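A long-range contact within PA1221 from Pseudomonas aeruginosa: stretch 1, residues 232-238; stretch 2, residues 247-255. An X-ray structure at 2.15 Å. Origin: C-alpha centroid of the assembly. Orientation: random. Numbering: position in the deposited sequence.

Stretch 1 232-238: CVLNDLG
Stretch 2 247-255: QLIGERGAD

Contact between the end of a strand with its following turn (232-238) and a helix that runs out into a loop (247-255), burying 430 Å² in total. Cys 232 to Leu 234 are extended (phi -83 to -99°, psi 104 to 137°) and Asn 235 (-89/97) is still extended; the chain then turns through Asp 236 (-104/12) and Leu 237 (-83/-42) to Gly 238 (156/177), where a CB would jam against the preceding carbonyl O. Gln 247 to Gly 250 are helical. Glu 251 (-84/-37) and Arg 252 (-105/-3) precede Gly 253, whose positive phi (71/23) takes the chain out of helical geometry and into extended Ala 254 (-61/125); Gly 253 N still bonds Ile 249 O at 2.9 Å. The register sets Val 233 against Ala 254 (CA to CA 6.2 Å) and Asn 235 against Leu 248 (CA to CA 7.1 Å).

Arg 252 points its CB toward the other stretch and is nearly fully extended after chi1 (m, t, t, chi4 -179°), a shape that carries its guanidinium to the turn. There Arg 252 NH1 donates to Asp 236 OD1 at 2.6 Å and 163°, a short, nearly straight hydrogen bond that is part of a salt bridge; Arg 252 NH2 reaches the same OD1 at 3.2 Å and 129°, a weak bond, so one oxygen takes both. Asp 236 leaves its backbone sideways, but with chi1 p (48°) its end comes nearer, while OD2 is bonded elsewhere in the structure. Leu 234 O also lies near the guanidinium plane, 3.2 Å from Arg 252 NH1. Leu 237 CG covers one face of the group, and Leu 237 CD2 comes within 3.4 Å of Arg 252 NH2.

The CA-to-CB bond of Leu 237 (m, t) points toward the other stretch, and Leu 237 CD1 packs against Leu 248 CD2 at 3.6 Å, an apolar contact; its 3.7 Å approach to Gln 247 OE1 is van der Waals contact with a polar atom. Leu 248, also m, t, sets CD1 3.6 Å from Asn 235 CB. Val 233 at chi1 -176° (t) has CG1 against both Arg 252 CB (3.6 Å) and Ala 254 CB (4.1 Å). The CB of Leu 234 (m, t) leaves sideways and its end leads away from the second stretch.

Asn 235 (t, chi2 22°) ties the turn together: Asn 235 OD1 accepts from Leu 237 N at 3.0 Å and Gly 238 N at 3.3 Å, and Asn 235 ND2 donates to Gly 238 O at 2.8 Å. Gln 247, with chi1 between wells at -110°, then t and -62°, donates from NE2 to Glu 251 OE2 at 3.2 Å, four residues on; Glu 251 is m, t.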

# COMPACT_ATOMS: atom_id res chain seq x y z
N CYS A 232 0.97 12.24 -12.85
CA CYS A 232 1.82 11.53 -11.93
C CYS A 232 3.12 12.30 -11.88
O CYS A 232 3.89 12.31 -12.85
CB CYS A 232 2.08 10.11 -12.45
SG CYS A 232 0.64 9.06 -12.34
N VAL A 233 3.40 12.89 -10.73
CA VAL A 233 4.64 13.62 -10.54
C VAL A 233 5.56 12.67 -9.80
O VAL A 233 5.46 12.52 -8.57
CB VAL A 233 4.39 14.86 -9.65
CG1 VAL A 233 5.66 15.67 -9.52
CG2 VAL A 233 3.27 15.71 -10.25
N LEU A 234 6.51 12.10 -10.53
CA LEU A 234 7.28 10.97 -10.02
C LEU A 234 8.39 11.50 -9.16
O LEU A 234 9.09 12.44 -9.57
CB LEU A 234 7.89 10.17 -11.17
CG LEU A 234 6.98 9.66 -12.29
CD1 LEU A 234 7.81 8.81 -13.28
CD2 LEU A 234 5.80 8.88 -11.74
N ASN A 235 8.63 10.88 -8.01
CA ASN A 235 9.81 11.28 -7.28
C ASN A 235 10.95 10.41 -7.78
O ASN A 235 11.16 9.29 -7.30
CB ASN A 235 9.63 11.03 -5.78
CG ASN A 235 10.95 11.20 -5.00
OD1 ASN A 235 11.86 11.87 -5.47
ND2 ASN A 235 11.04 10.59 -3.82
N ASP A 236 11.70 10.99 -8.71
CA ASP A 236 12.99 10.48 -9.18
C ASP A 236 14.16 11.28 -8.61
O ASP A 236 15.27 11.25 -9.15
CB ASP A 236 13.05 10.38 -10.71
CG ASP A 236 12.57 11.63 -11.39
OD1 ASP A 236 12.46 12.68 -10.70
OD2 ASP A 236 12.31 11.57 -12.61
N LEU A 237 13.87 12.13 -7.62
CA LEU A 237 14.90 12.98 -7.02
C LEU A 237 15.74 12.31 -5.93
O LEU A 237 16.96 12.47 -5.88
CB LEU A 237 14.27 14.27 -6.49
CG LEU A 237 13.72 15.16 -7.60
CD1 LEU A 237 13.17 16.45 -7.03
CD2 LEU A 237 14.83 15.46 -8.61
N GLY A 238 15.10 11.54 -5.06
CA GLY A 238 15.78 10.92 -3.95
C GLY A 238 14.80 10.62 -2.83
O GLY A 238 13.62 10.97 -2.93
N GLN A 247 11.07 20.52 -3.62
CA GLN A 247 11.43 20.57 -5.04
C GLN A 247 10.30 20.03 -5.90
O GLN A 247 9.96 20.60 -6.94
CB GLN A 247 12.64 19.69 -5.31
CG GLN A 247 13.88 20.46 -5.64
CD GLN A 247 15.02 19.53 -6.00
OE1 GLN A 247 15.45 18.71 -5.19
NE2 GLN A 247 15.48 19.62 -7.24
N LEU A 248 9.74 18.92 -5.46
CA LEU A 248 8.69 18.25 -6.22
C LEU A 248 7.43 19.12 -6.32
O LEU A 248 6.76 19.10 -7.34
CB LEU A 248 8.39 16.88 -5.61
CG LEU A 248 9.52 15.85 -5.84
CD1 LEU A 248 9.35 14.58 -5.01
CD2 LEU A 248 9.67 15.55 -7.34
N ILE A 249 7.12 19.86 -5.26
CA ILE A 249 6.02 20.81 -5.31
C ILE A 249 6.39 22.05 -6.15
O ILE A 249 5.69 22.41 -7.08
CB ILE A 249 5.60 21.26 -3.90
CG1 ILE A 249 5.03 20.07 -3.12
CG2 ILE A 249 4.62 22.44 -3.98
CD1 ILE A 249 4.87 20.33 -1.62
N GLY A 250 7.52 22.66 -5.83
CA GLY A 250 7.90 23.92 -6.45
C GLY A 250 8.36 23.80 -7.89
O GLY A 250 7.99 24.63 -8.73
N GLU A 251 9.18 22.80 -8.19
CA GLU A 251 9.66 22.62 -9.56
C GLU A 251 8.70 21.86 -10.45
O GLU A 251 8.62 22.11 -11.65
CB GLU A 251 11.04 21.95 -9.57
CG GLU A 251 12.09 22.79 -8.89
CD GLU A 251 13.42 22.06 -8.75
OE1 GLU A 251 13.64 21.08 -9.50
OE2 GLU A 251 14.23 22.49 -7.90
N ARG A 252 8.04 20.87 -9.89
CA ARG A 252 7.12 20.04 -10.68
C ARG A 252 5.62 20.23 -10.52
O ARG A 252 4.85 19.60 -11.24
CB ARG A 252 7.55 18.59 -10.60
CG ARG A 252 8.99 18.49 -11.03
CD ARG A 252 9.46 17.11 -10.94
NE ARG A 252 10.88 17.02 -11.16
CZ ARG A 252 11.54 15.86 -11.15
NH1 ARG A 252 10.86 14.75 -10.94
NH2 ARG A 252 12.84 15.82 -11.35
N GLY A 253 5.20 21.09 -9.61
CA GLY A 253 3.78 21.35 -9.42
C GLY A 253 2.92 20.27 -8.77
O GLY A 253 1.70 20.27 -8.95
N ALA A 254 3.50 19.36 -8.00
CA ALA A 254 2.66 18.44 -7.24
C ALA A 254 1.77 19.23 -6.28
O ALA A 254 2.26 20.11 -5.56
CB ALA A 254 3.50 17.43 -6.48
N ASP A 255 0.46 19.01 -6.39
CA ASP A 255 -0.53 19.55 -5.46
C ASP A 255 -1.26 18.55 -4.53
O ASP A 255 -2.07 18.95 -3.72
CB ASP A 255 -1.55 20.43 -6.21
CG ASP A 255 -2.30 19.65 -7.30
OD1 ASP A 255 -2.48 18.42 -7.15
OD2 ASP A 255 -2.72 20.29 -8.29